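PDB 6C4M: yersinopine synthase from Yersinia pestis, which catalyses the NADPH-dependent reductive condensation of pyruvate with a histidine-derived amino-acid intermediate, the last step in making the metallophore yersinopine. Local coordinates for residues Val112-His116 with Leu404-Lys409; Val135-Ser140 with Ile163-Tyr169; Ala395-Leu399 with Glu448-Leu454; Asn257-Pro262 with Leu303-Tyr307. All coordinates share one frame; numbering follows the deposited sequence.

Contact 1. Residues Val112-His116 with Leu404-Lys409. With NAP (NADP nicotinamide-adenine-dinucleotide phosphate), chain B.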
# COMPACT_ATOMS: atom_id res chain seq x y z
N VAL A 112 -15.50 -6.71 31.03
CA VAL A 112 -16.11 -5.55 30.38
C VAL A 112 -14.95 -4.73 29.80
O VAL A 112 -13.79 -4.97 30.19
CB VAL A 112 -16.93 -4.69 31.36
CG1 VAL A 112 -18.17 -5.44 31.88
CG2 VAL A 112 -16.04 -4.16 32.47
N PRO A 113 -15.18 -3.76 28.91
CA PRO A 113 -14.05 -2.99 28.38
C PRO A 113 -13.43 -2.14 29.47
O PRO A 113 -14.08 -1.73 30.43
CB PRO A 113 -14.69 -2.11 27.29
CG PRO A 113 -16.01 -2.76 26.98
CD PRO A 113 -16.45 -3.38 28.26
N ALA A 114 -12.14 -1.84 29.30
CA ALA A 114 -11.42 -1.16 30.37
C ALA A 114 -12.02 0.19 30.72
O ALA A 114 -11.86 0.65 31.85
CB ALA A 114 -9.94 -0.99 30.01
N ASP A 115 -12.65 0.89 29.77
CA ASP A 115 -13.16 2.21 30.13
C ASP A 115 -14.41 2.12 31.00
O ASP A 115 -15.01 3.16 31.35
CB ASP A 115 -13.43 3.05 28.86
CG ASP A 115 -14.49 2.44 27.96
OD1 ASP A 115 -14.54 1.20 27.84
OD2 ASP A 115 -15.29 3.22 27.36
N HIS A 116 -14.84 0.90 31.34
CA HIS A 116 -15.98 0.65 32.22
C HIS A 116 -15.59 -0.05 33.51
O HIS A 116 -16.47 -0.38 34.31
CB HIS A 116 -17.04 -0.17 31.47
CG HIS A 116 -17.79 0.63 30.45
ND1 HIS A 116 -18.97 1.27 30.75
CD2 HIS A 116 -17.50 0.94 29.16
CE1 HIS A 116 -19.39 1.93 29.68
NE2 HIS A 116 -18.52 1.74 28.70
N LEU A 404 -15.57 5.12 20.81
CA LEU A 404 -16.02 5.55 22.14
C LEU A 404 -15.07 5.07 23.23
O LEU A 404 -14.66 5.85 24.11
CB LEU A 404 -17.44 5.06 22.40
CG LEU A 404 -18.03 5.45 23.76
CD1 LEU A 404 -18.12 6.94 23.89
CD2 LEU A 404 -19.38 4.81 23.92
N GLU A 405 -14.72 3.78 23.20
CA GLU A 405 -13.80 3.22 24.21
C GLU A 405 -12.43 3.88 24.12
O GLU A 405 -11.81 4.20 25.15
CB GLU A 405 -13.69 1.71 24.01
CG GLU A 405 -14.94 0.88 24.42
CD GLU A 405 -14.83 -0.61 24.03
OE1 GLU A 405 -13.70 -1.09 23.80
OE2 GLU A 405 -15.88 -1.29 23.93
N ASP A 406 -11.97 4.15 22.88
CA ASP A 406 -10.63 4.69 22.65
C ASP A 406 -10.55 6.14 23.09
O ASP A 406 -9.53 6.58 23.63
CB ASP A 406 -10.26 4.55 21.16
CG ASP A 406 -10.50 3.13 20.64
OD1 ASP A 406 -9.64 2.23 20.86
OD2 ASP A 406 -11.58 2.90 20.07
N VAL A 407 -11.62 6.89 22.88
CA VAL A 407 -11.65 8.26 23.35
C VAL A 407 -11.57 8.30 24.87
O VAL A 407 -10.78 9.05 25.45
CB VAL A 407 -12.89 8.96 22.80
CG1 VAL A 407 -13.08 10.29 23.43
CG2 VAL A 407 -12.70 9.12 21.25
N HIS A 408 -12.38 7.47 25.54
CA HIS A 408 -12.32 7.41 27.00
C HIS A 408 -10.91 7.04 27.49
O HIS A 408 -10.34 7.72 28.35
CB HIS A 408 -13.34 6.41 27.52
CG HIS A 408 -14.76 6.83 27.35
ND1 HIS A 408 -15.79 5.92 27.34
CD2 HIS A 408 -15.33 8.05 27.19
CE1 HIS A 408 -16.94 6.55 27.19
NE2 HIS A 408 -16.68 7.84 27.07
N LYS A 409 -10.32 6.00 26.91
CA LYS A 409 -9.02 5.57 27.40
C LYS A 409 -7.96 6.64 27.22
O LYS A 409 -7.13 6.87 28.10
CB LYS A 409 -8.60 4.29 26.71
CG LYS A 409 -9.39 3.04 27.13
CD LYS A 409 -9.04 1.89 26.17
CE LYS A 409 -9.96 0.71 26.30
NZ LYS A 409 -9.58 -0.38 25.36
PA NAP B . -17.62 -6.67 24.66
O1A NAP B . -16.34 -5.98 24.91
O2A NAP B . -18.31 -6.15 23.37
O5B NAP B . -18.58 -6.43 25.97
C5B NAP B . -18.22 -7.21 27.13
C4B NAP B . -19.25 -6.91 28.23
O4B NAP B . -19.17 -5.38 28.50
C3B NAP B . -20.45 -7.16 27.85
O3B NAP B . -21.26 -7.66 28.97
C2B NAP B . -21.08 -5.71 27.39
O2B NAP B . -22.55 -5.73 27.55
C1B NAP B . -20.58 -4.84 28.18
N9A NAP B . -20.33 -3.64 27.39
C8A NAP B . -19.77 -3.37 26.20
N7A NAP B . -19.89 -2.05 26.04
C5A NAP B . -20.51 -1.53 27.15
C6A NAP B . -20.81 -0.22 27.41
N6A NAP B . -20.65 1.05 26.70
N1A NAP B . -21.43 0.09 28.57
C2A NAP B . -21.74 -0.89 29.48
N3A NAP B . -21.43 -2.19 29.20
C4A NAP B . -20.80 -2.51 28.02
O3 NAP B . -17.29 -8.28 24.48
PN NAP B . -15.88 -9.07 24.38
O1N NAP B . -16.13 -10.34 25.06
O2N NAP B . -15.62 -9.22 22.86
O5D NAP B . -14.56 -8.27 25.01
C5D NAP B . -14.10 -8.55 26.36
C4D NAP B . -12.86 -7.66 26.59
O4D NAP B . -11.71 -8.06 25.56
C3D NAP B . -13.07 -6.38 26.38
O3D NAP B . -12.08 -5.65 27.25
C2D NAP B . -12.66 -6.09 24.93
O2D NAP B . -12.17 -4.83 24.86
C1D NAP B . -11.48 -7.07 24.75
N1N NAP B . -11.32 -7.61 23.38
C2N NAP B . -11.97 -8.71 22.96
C3N NAP B . -11.74 -9.19 21.65
C7N NAP B . -12.47 -10.44 21.12
O7N NAP B . -12.00 -11.12 20.29
N7N NAP B . -13.75 -10.75 21.70
C4N NAP B . -10.88 -8.53 20.81
C5N NAP B . -10.24 -7.43 21.23
C6N NAP B . -10.45 -6.96 22.53
P2B NAP B . -23.52 -6.34 26.30
O1X NAP B . -23.67 -5.24 25.27
O2X NAP B . -22.87 -7.53 25.67
O3X NAP B . -24.89 -6.66 26.87
O HOH W 1 -10.64 -2.98 27.16

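Contact 2. Residues Val135-Ser140 with Ile163-Tyr169. With NAP (NADP nicotinamide-adenine-dinucleotide phosphate), chain B.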
# COMPACT_ATOMS: atom_id res chain seq x y z
N VAL A 135 -8.49 -9.93 41.61
CA VAL A 135 -9.24 -9.23 40.59
C VAL A 135 -8.38 -9.18 39.34
O VAL A 135 -7.27 -8.63 39.37
CB VAL A 135 -9.61 -7.82 41.04
CG1 VAL A 135 -10.21 -7.05 39.90
CG2 VAL A 135 -10.57 -7.89 42.24
N ILE A 136 -8.87 -9.77 38.25
CA ILE A 136 -8.12 -9.88 37.01
C ILE A 136 -8.74 -8.96 35.98
O ILE A 136 -9.95 -8.98 35.77
CB ILE A 136 -8.09 -11.34 36.51
CG1 ILE A 136 -7.47 -12.26 37.59
CG2 ILE A 136 -7.28 -11.45 35.22
CD1 ILE A 136 -7.61 -13.73 37.30
N LEU A 137 -7.89 -8.18 35.29
CA LEU A 137 -8.30 -7.23 34.26
C LEU A 137 -8.01 -7.91 32.91
O LEU A 137 -6.86 -8.03 32.47
CB LEU A 137 -7.58 -5.91 34.47
CG LEU A 137 -7.72 -5.32 35.89
CD1 LEU A 137 -7.11 -3.94 35.96
CD2 LEU A 137 -9.14 -5.28 36.42
N LEU A 138 -9.08 -8.43 32.28
CA LEU A 138 -8.92 -9.33 31.16
C LEU A 138 -8.28 -8.63 29.97
O LEU A 138 -7.46 -9.24 29.26
CB LEU A 138 -10.28 -9.94 30.78
CG LEU A 138 -10.24 -10.98 29.64
CD1 LEU A 138 -9.51 -12.24 30.05
CD2 LEU A 138 -11.65 -11.36 29.21
N SER A 139 -8.64 -7.36 29.71
CA SER A 139 -8.05 -6.60 28.60
C SER A 139 -7.84 -5.17 29.09
O SER A 139 -8.66 -4.28 28.84
CB SER A 139 -8.91 -6.63 27.35
OG SER A 139 -8.16 -6.09 26.27
N SER A 140 -6.71 -4.94 29.73
CA SER A 140 -6.46 -3.73 30.47
C SER A 140 -6.14 -2.55 29.56
O SER A 140 -5.91 -2.68 28.36
CB SER A 140 -5.30 -3.97 31.43
OG SER A 140 -5.52 -3.32 32.64
N ILE A 163 -4.36 -8.16 38.85
CA ILE A 163 -3.61 -8.63 37.69
C ILE A 163 -4.17 -7.97 36.43
O ILE A 163 -5.35 -8.13 36.11
CB ILE A 163 -3.64 -10.16 37.58
CG1 ILE A 163 -2.85 -10.80 38.74
CG2 ILE A 163 -3.01 -10.60 36.28
CD1 ILE A 163 -2.97 -12.28 38.80
N SER A 164 -3.32 -7.23 35.74
CA SER A 164 -3.58 -6.70 34.40
C SER A 164 -3.00 -7.61 33.32
O SER A 164 -1.80 -7.90 33.34
CB SER A 164 -2.98 -5.31 34.23
OG SER A 164 -3.80 -4.30 34.77
N LEU A 165 -3.84 -8.02 32.38
CA LEU A 165 -3.42 -8.65 31.13
C LEU A 165 -3.38 -7.59 30.04
O LEU A 165 -4.29 -6.77 29.93
CB LEU A 165 -4.37 -9.77 30.73
CG LEU A 165 -4.47 -10.92 31.76
CD1 LEU A 165 -5.79 -11.62 31.61
CD2 LEU A 165 -3.33 -11.87 31.57
N SER A 166 -2.32 -7.64 29.22
CA SER A 166 -2.11 -6.63 28.18
C SER A 166 -3.25 -6.60 27.18
O SER A 166 -3.58 -5.53 26.67
CB SER A 166 -0.78 -6.89 27.47
OG SER A 166 -0.67 -8.23 27.00
N SER A 167 -3.86 -7.74 26.90
CA SER A 167 -5.02 -7.76 26.02
C SER A 167 -5.74 -9.08 26.22
O SER A 167 -5.21 -10.01 26.82
CB SER A 167 -4.62 -7.60 24.55
OG SER A 167 -3.99 -8.76 24.04
N TYR A 168 -6.97 -9.14 25.71
CA TYR A 168 -7.65 -10.42 25.64
C TYR A 168 -6.81 -11.35 24.76
O TYR A 168 -6.12 -10.90 23.83
CB TYR A 168 -9.07 -10.27 25.09
CG TYR A 168 -9.76 -11.58 24.87
CD1 TYR A 168 -9.92 -12.49 25.91
CD2 TYR A 168 -10.25 -11.92 23.60
CE1 TYR A 168 -10.53 -13.71 25.69
CE2 TYR A 168 -10.87 -13.14 23.38
CZ TYR A 168 -11.02 -14.03 24.42
OH TYR A 168 -11.64 -15.24 24.20
N TYR A 169 -6.82 -12.64 25.10
CA TYR A 169 -5.82 -13.57 24.56
C TYR A 169 -6.28 -14.30 23.30
O TYR A 169 -5.60 -15.23 22.84
CB TYR A 169 -5.42 -14.59 25.65
CG TYR A 169 -6.54 -15.42 26.23
CD1 TYR A 169 -6.94 -16.61 25.63
CD2 TYR A 169 -7.17 -15.04 27.42
CE1 TYR A 169 -7.97 -17.40 26.20
CE2 TYR A 169 -8.17 -15.79 27.99
CZ TYR A 169 -8.58 -16.96 27.39
OH TYR A 169 -9.58 -17.71 28.02
PA NAP B . -17.62 -6.67 24.66
O1A NAP B . -16.34 -5.98 24.91
O2A NAP B . -18.31 -6.15 23.37
O5B NAP B . -18.58 -6.43 25.97
C5B NAP B . -18.22 -7.21 27.13
C4B NAP B . -19.25 -6.91 28.23
O4B NAP B . -19.17 -5.38 28.50
C3B NAP B . -20.45 -7.16 27.85
O3B NAP B . -21.26 -7.66 28.97
C2B NAP B . -21.08 -5.71 27.39
O2B NAP B . -22.55 -5.73 27.55
C1B NAP B . -20.58 -4.84 28.18
N9A NAP B . -20.33 -3.64 27.39
C8A NAP B . -19.77 -3.37 26.20
N7A NAP B . -19.89 -2.05 26.04
C5A NAP B . -20.51 -1.53 27.15
C6A NAP B . -20.81 -0.22 27.41
N6A NAP B . -20.65 1.05 26.70
N1A NAP B . -21.43 0.09 28.57
C2A NAP B . -21.74 -0.89 29.48
N3A NAP B . -21.43 -2.19 29.20
C4A NAP B . -20.80 -2.51 28.02
O3 NAP B . -17.29 -8.28 24.48
PN NAP B . -15.88 -9.07 24.38
O1N NAP B . -16.13 -10.34 25.06
O2N NAP B . -15.62 -9.22 22.86
O5D NAP B . -14.56 -8.27 25.01
C5D NAP B . -14.10 -8.55 26.36
C4D NAP B . -12.86 -7.66 26.59
O4D NAP B . -11.71 -8.06 25.56
C3D NAP B . -13.07 -6.38 26.38
O3D NAP B . -12.08 -5.65 27.25
C2D NAP B . -12.66 -6.09 24.93
O2D NAP B . -12.17 -4.83 24.86
C1D NAP B . -11.48 -7.07 24.75
N1N NAP B . -11.32 -7.61 23.38
C2N NAP B . -11.97 -8.71 22.96
C3N NAP B . -11.74 -9.19 21.65
C7N NAP B . -12.47 -10.44 21.12
O7N NAP B . -12.00 -11.12 20.29
N7N NAP B . -13.75 -10.75 21.70
C4N NAP B . -10.88 -8.53 20.81
C5N NAP B . -10.24 -7.43 21.23
C6N NAP B . -10.45 -6.96 22.53
P2B NAP B . -23.52 -6.34 26.30
O1X NAP B . -23.67 -5.24 25.27
O2X NAP B . -22.87 -7.53 25.67
O3X NAP B . -24.89 -6.66 26.87

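Contact 3. Residues Ala395-Leu399 with Glu448-Leu454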
# COMPACT_ATOMS: atom_id res chain seq x y z
N ALA A 395 -34.52 5.64 20.23
CA ALA A 395 -34.19 6.63 19.20
C ALA A 395 -33.08 7.59 19.61
O ALA A 395 -32.93 8.66 19.03
CB ALA A 395 -35.44 7.44 18.80
N LEU A 396 -32.28 7.22 20.62
CA LEU A 396 -31.17 8.04 21.07
C LEU A 396 -29.91 7.63 20.32
O LEU A 396 -29.64 6.43 20.14
CB LEU A 396 -30.95 7.89 22.57
CG LEU A 396 -32.01 8.51 23.49
CD1 LEU A 396 -31.65 8.19 24.96
CD2 LEU A 396 -32.13 10.01 23.25
N TRP A 397 -29.12 8.63 19.95
CA TRP A 397 -27.91 8.38 19.17
C TRP A 397 -26.76 7.93 20.06
O TRP A 397 -26.55 8.48 21.15
CB TRP A 397 -27.51 9.64 18.42
CG TRP A 397 -28.41 9.97 17.29
CD1 TRP A 397 -29.42 10.89 17.28
CD2 TRP A 397 -28.39 9.37 15.99
NE1 TRP A 397 -30.02 10.90 16.06
CE2 TRP A 397 -29.42 9.98 15.24
CE3 TRP A 397 -27.60 8.39 15.38
CZ2 TRP A 397 -29.68 9.64 13.91
CZ3 TRP A 397 -27.87 8.04 14.07
CH2 TRP A 397 -28.90 8.68 13.34
N HIS A 398 -26.02 6.93 19.57
CA HIS A 398 -24.83 6.39 20.22
C HIS A 398 -23.62 6.47 19.30
O HIS A 398 -23.75 6.46 18.07
CB HIS A 398 -24.98 4.91 20.59
CG HIS A 398 -25.89 4.63 21.75
ND1 HIS A 398 -25.43 4.12 22.94
CD2 HIS A 398 -27.23 4.76 21.87
CE1 HIS A 398 -26.45 3.97 23.77
NE2 HIS A 398 -27.55 4.34 23.14
N LEU A 399 -22.45 6.48 19.90
CA LEU A 399 -21.20 6.13 19.23
C LEU A 399 -20.96 4.64 19.31
O LEU A 399 -21.22 4.02 20.35
CB LEU A 399 -20.04 6.86 19.88
CG LEU A 399 -20.09 8.36 19.66
CD1 LEU A 399 -19.32 9.06 20.75
CD2 LEU A 399 -19.50 8.69 18.30
N GLU A 448 -31.03 16.64 22.95
CA GLU A 448 -32.11 15.86 23.55
C GLU A 448 -32.27 14.50 22.89
O GLU A 448 -32.90 13.61 23.47
CB GLU A 448 -33.44 16.62 23.48
CG GLU A 448 -34.00 16.84 22.08
CD GLU A 448 -33.47 18.11 21.38
OE1 GLU A 448 -32.35 18.59 21.68
OE2 GLU A 448 -34.19 18.62 20.50
N HIS A 449 -31.68 14.31 21.72
CA HIS A 449 -31.75 13.05 20.99
C HIS A 449 -30.46 12.25 21.08
O HIS A 449 -30.29 11.28 20.33
CB HIS A 449 -32.08 13.32 19.53
CG HIS A 449 -33.40 13.98 19.34
ND1 HIS A 449 -33.55 15.18 18.68
CD2 HIS A 449 -34.64 13.60 19.72
CE1 HIS A 449 -34.83 15.51 18.66
NE2 HIS A 449 -35.51 14.57 19.29
N CYS A 450 -29.56 12.64 21.97
CA CYS A 450 -28.30 11.93 22.18
C CYS A 450 -28.31 11.14 23.48
O CYS A 450 -28.73 11.65 24.53
CB CYS A 450 -27.14 12.92 22.22
SG CYS A 450 -26.86 13.67 20.63
N HIS A 451 -27.81 9.91 23.41
CA HIS A 451 -27.59 9.14 24.61
C HIS A 451 -26.61 9.87 25.52
O HIS A 451 -25.69 10.54 25.04
CB HIS A 451 -27.03 7.76 24.26
CG HIS A 451 -26.99 6.81 25.42
ND1 HIS A 451 -25.87 6.65 26.20
CD2 HIS A 451 -27.93 5.99 25.93
CE1 HIS A 451 -26.12 5.75 27.14
NE2 HIS A 451 -27.36 5.34 27.00
N PRO A 452 -26.79 9.79 26.85
CA PRO A 452 -25.89 10.53 27.77
C PRO A 452 -24.42 10.21 27.60
O PRO A 452 -23.57 11.04 27.95
CB PRO A 452 -26.39 10.11 29.16
CG PRO A 452 -27.83 9.82 28.96
CD PRO A 452 -27.93 9.21 27.58
N SER A 453 -24.08 9.02 27.11
CA SER A 453 -22.67 8.70 26.86
C SER A 453 -22.04 9.68 25.87
O SER A 453 -20.82 9.90 25.92
CB SER A 453 -22.53 7.27 26.35
OG SER A 453 -23.29 7.05 25.17
N LEU A 454 -22.83 10.28 24.97
CA LEU A 454 -22.30 11.30 24.08
C LEU A 454 -22.01 12.62 24.78
O LEU A 454 -21.37 13.49 24.17
CB LEU A 454 -23.26 11.58 22.92
CG LEU A 454 -23.07 10.73 21.69
CD1 LEU A 454 -23.10 9.26 22.02
CD2 LEU A 454 -24.11 11.04 20.63
O HOH W 2 -22.49 6.24 22.74

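Contact 4. Residues Asn257-Pro262 with Leu303-Tyr307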
# COMPACT_ATOMS: atom_id res chain seq x y z
N ASN A 257 -4.46 0.99 22.26
CA ASN A 257 -4.17 2.36 22.67
C ASN A 257 -3.27 3.07 21.68
O ASN A 257 -3.33 4.30 21.57
CB ASN A 257 -3.51 2.39 24.04
CG ASN A 257 -4.46 1.95 25.17
OD1 ASN A 257 -4.93 0.81 25.17
ND2 ASN A 257 -4.75 2.85 26.11
N TYR A 258 -2.41 2.33 20.97
CA TYR A 258 -1.49 2.90 19.99
C TYR A 258 -2.14 3.08 18.63
O TYR A 258 -1.91 4.09 17.96
CB TYR A 258 -0.25 2.01 19.84
CG TYR A 258 0.59 1.95 21.09
CD1 TYR A 258 1.56 2.90 21.34
CD2 TYR A 258 0.40 0.94 22.03
CE1 TYR A 258 2.34 2.84 22.50
CE2 TYR A 258 1.17 0.87 23.19
CZ TYR A 258 2.12 1.83 23.43
OH TYR A 258 2.91 1.80 24.57
N VAL A 259 -2.94 2.10 18.20
CA VAL A 259 -3.35 1.99 16.80
C VAL A 259 -4.71 2.62 16.54
O VAL A 259 -4.93 3.24 15.50
CB VAL A 259 -3.34 0.51 16.39
CG1 VAL A 259 -3.93 0.29 15.01
CG2 VAL A 259 -1.94 -0.01 16.44
N HIS A 260 -5.67 2.40 17.44
CA HIS A 260 -7.02 2.89 17.18
C HIS A 260 -7.12 4.40 17.08
O HIS A 260 -7.81 4.88 16.16
CB HIS A 260 -7.98 2.36 18.25
CG HIS A 260 -8.45 0.97 17.98
ND1 HIS A 260 -9.45 0.35 18.69
CD2 HIS A 260 -7.99 0.06 17.09
CE1 HIS A 260 -9.62 -0.88 18.23
NE2 HIS A 260 -8.74 -1.08 17.26
N PRO A 261 -6.56 5.21 17.97
CA PRO A 261 -6.88 6.65 17.91
C PRO A 261 -6.43 7.28 16.60
O PRO A 261 -7.18 8.07 16.01
CB PRO A 261 -6.16 7.24 19.13
CG PRO A 261 -6.19 6.08 20.14
CD PRO A 261 -5.90 4.87 19.25
N PRO A 262 -5.25 6.96 16.08
CA PRO A 262 -4.85 7.58 14.80
C PRO A 262 -5.74 7.20 13.63
O PRO A 262 -6.05 8.04 12.78
CB PRO A 262 -3.41 7.09 14.60
CG PRO A 262 -2.94 6.78 15.97
CD PRO A 262 -4.14 6.22 16.69
N LEU A 303 1.78 9.80 18.56
CA LEU A 303 1.12 9.32 19.78
C LEU A 303 2.00 8.33 20.55
O LEU A 303 2.05 8.36 21.79
CB LEU A 303 -0.23 8.69 19.41
CG LEU A 303 -1.08 8.11 20.55
CD1 LEU A 303 -1.44 9.19 21.53
CD2 LEU A 303 -2.32 7.42 20.02
N ALA A 304 2.71 7.45 19.85
CA ALA A 304 3.70 6.60 20.51
C ALA A 304 4.76 7.44 21.23
O ALA A 304 5.16 7.12 22.35
CB ALA A 304 4.36 5.66 19.49
N ASP A 305 5.24 8.52 20.59
CA ASP A 305 6.15 9.44 21.28
C ASP A 305 5.51 9.98 22.55
O ASP A 305 6.20 10.17 23.56
CB ASP A 305 6.54 10.63 20.38
CG ASP A 305 7.45 10.27 19.26
OD1 ASP A 305 8.29 9.35 19.41
OD2 ASP A 305 7.35 10.97 18.22
N ASP A 306 4.22 10.32 22.49
CA ASP A 306 3.53 10.89 23.64
C ASP A 306 3.47 9.89 24.80
O ASP A 306 3.71 10.24 25.97
CB ASP A 306 2.12 11.33 23.25
CG ASP A 306 2.09 12.57 22.34
OD1 ASP A 306 3.15 13.16 22.04
OD2 ASP A 306 0.97 12.97 21.95
N TYR A 307 3.11 8.64 24.50
CA TYR A 307 3.02 7.62 25.53
C TYR A 307 4.39 7.35 26.15
O TYR A 307 4.50 7.12 27.35
CB TYR A 307 2.43 6.33 24.97
CG TYR A 307 0.95 6.35 24.61
CD1 TYR A 307 0.03 7.13 25.31
CD2 TYR A 307 0.46 5.56 23.59
CE1 TYR A 307 -1.33 7.11 24.98
CE2 TYR A 307 -0.89 5.53 23.25
CZ TYR A 307 -1.79 6.31 23.94
OH TYR A 307 -3.14 6.28 23.56
O HOH W 3 -5.10 5.47 25.13

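Contact 1. Residues Val112-His116 with Leu404-Lys409
D115 and H408 carry the polar link between the loop 112-116 and the helix segment 404-409. H408 ND1 donates to D115 OD2 over 2.7 Å in a nearly straight bond (169°), with the oxygen close to the imidazole plane. D115 receives it on the lone pair of OD2 that faces away from OD1. Its CG sits between the backbone N and the carbonyl carbon (chi1 63°), which brings the carboxylate onto the helix, where OD1 also lies 3.5 Å from E405 CG. D115 OD1 is buried here without a polar partner in the model; the buried carboxylate may favour a protonated H408.

Van der Waals packing runs beside this pair. The extended E405 chain crosses the P113 ring at about a right angle and lays its carboxylate against it, with P113 CG 3.4 Å from E405 OE2, while K409 CE lies 4.1 Å from A114 CB.

The remaining contacts involve NADP. P113 CD is 3.4 Å from O4B of the adenosine ribose, and the H116 ring lies with one face against the adenine. One water accepts from A114 N (2.9 Å) and more weakly from K409 NZ, and also bonds O3D of the nicotinamide ribose at 3.0 Å, so loop, helix and cofactor meet at one point.

The loop follows strand 107-110 of the Rossmann-type nucleotide-binding sheet and leads into helix 117-121, onto which V112 packs. Helix 401-419 packs against the loop through E405, H408 and K409 and is backed, through V407, by helix 425-445.

Contact 2. Residues Val135-Ser140 with Ile163-Tyr169
Strands 135-137 and 163-165 run parallel, their axes 4.7 Å apart at closest approach, with I136 paired to I163 and L137 to S164. The ladder runs I163 N to V135 O, L137 N to I163 O (2.7 Å) and L165 N to L137 O. Beyond the strand ends S140 N continues it to L165 O, keeping the two outgoing loops together.

Around this backbone core, I136 CG2 meets L165 CD1 at 3.9 Å on one side of the sheet. On the other, L137 CD1 lies 3.5 Å from S164 OG, and S140 OG and S164 OG approach to 2.9 Å; both also bond E251, the link from S140 being weak. L138 turns its CG away from its backbone N (chi1 -177°), which lays the side chain alongside Y168, with CD2 3.9 Å from Y168 CD1.

Next comes the cofactor. S139 CB is 3.3 Å from O3D of the nicotinamide ribose, and Y168 CD2 comes within 3.6 Å of the carboxamide carbon C7N. The Y168 ring is set by its hydroxyl bond to T172, itself an NADP-binding residue, and by packing on A33.

The pair closes the beta-alpha-beta unit of strand 134-137, helix 144-154 and strand 161-165; the loops leaving the C-terminal ends of its two strands meet NADP, as in Rossmann folds. Strand 107-110 flanks it beyond I136, strand 203-217 beyond S164, and helix 225-235 covers I136 and I163.

Contact 3. Residues Ala395-Leu399 with Glu448-Leu454
W397 and C450 sit opposite each other in a single backbone bridge, closed by W397 N to H449 O (2.9 Å) and H451 N to W397 O (3.0 Å). The dense part surrounds this bridge: L454 pushes CD2 to 3.6 Å from W397 O and CD1 to 3.9 Å from L399 CG. On the buried side W397 meets F441 of helix 425-445 edge to face, and C450 packs on the same helix.

H398 and H451 belong to this tight part. H451 CG lies anti to the backbone N (chi1 -170°), which sets its ring against that of H398, inclined at 32° with centroids 4.0 Å apart. H398 CE1 lies over the centre of the H451 ring, H451 CB makes a CH-pi contact over the H398 face, and P452 CD covers the opposite face of H451. The looser end is around A395, E448 and H449, all exposed, where L396 CD2 rests against the H449 backbone.

Polar bonds fix both imidazoles. S453 N donates to H451 ND1, which also pairs with S453 OG at 2.8 Å; H398 NE2 bonds D392. A water joins L399 N to S453 OG. With H451 ND1 accepting from that backbone amide, a neutral H451 is the likelier state, whereas D392 would favour a proton on H398 NE2, and perhaps the charged form.

Contact 4. Residues Asn257-Pro262 with Leu303-Tyr307
L303 opens the contact by driving one methyl, CD2, against the kinked part of helix 255-264. CG lies anti to the L303 backbone N (chi1 180°), and the L303 side chain crosses both proline side chains at about a right angle, its CD2 3.9 Å from P261 CB and 4.0 Å from P262 CD. The same methyl lies 3.6 Å from N257 O, in the turn where P261 has no amide hydrogen to offer.

One residue on, A304 CB meets the rim of the Y258 ring near its plane, 4.3 Å from CD1. This is also where the two backbones come nearest.

Y307, a turn later, does most of the work. Its edge points at the face of Y258 in a T-shaped pair, planes at 89° and centroids 5.2 Å apart, with Y307 CD2 3.5 Å from Y258 CE1. The hydroxyl donates to N257 O over 2.8 Å, reaching it from above the carbonyl plane. A water donates to Y307 OH at 2.6 Å and weakly accepts from N257 ND2, whose other partner is S141.

Proline interrupts the helical bonding at 261 and 262, and the Y307 hydroxyl supplies a donor to the N257 carbonyl facing that break. Within the same helix H260, inferred to be the proton donor/acceptor, leads its ring away from this interface and bonds D406, so the contact uses a different side of the helix from H260.

Contacts 1 and 2 touch NADP; contacts 3 and 4 lie farther out. Contact 2 closes first along the chain and contact 4 second; both lie within the span between the segments of contact 1, while contact 3 crosses contact 1 in order. Contacts 1 and 2 share the nucleotide-binding sheet, their centres 14 Å apart, and A114 packs on S139. Contact 4, 15 Å from contact 1 between centres, joins it through D406 and H260. Contact 3 touches contact 1 through L399, just ahead of helix 401-419, and L404 on it. That helix thus connects the cofactor-binding part with helix 255-264, which carries the inferred catalytic histidine.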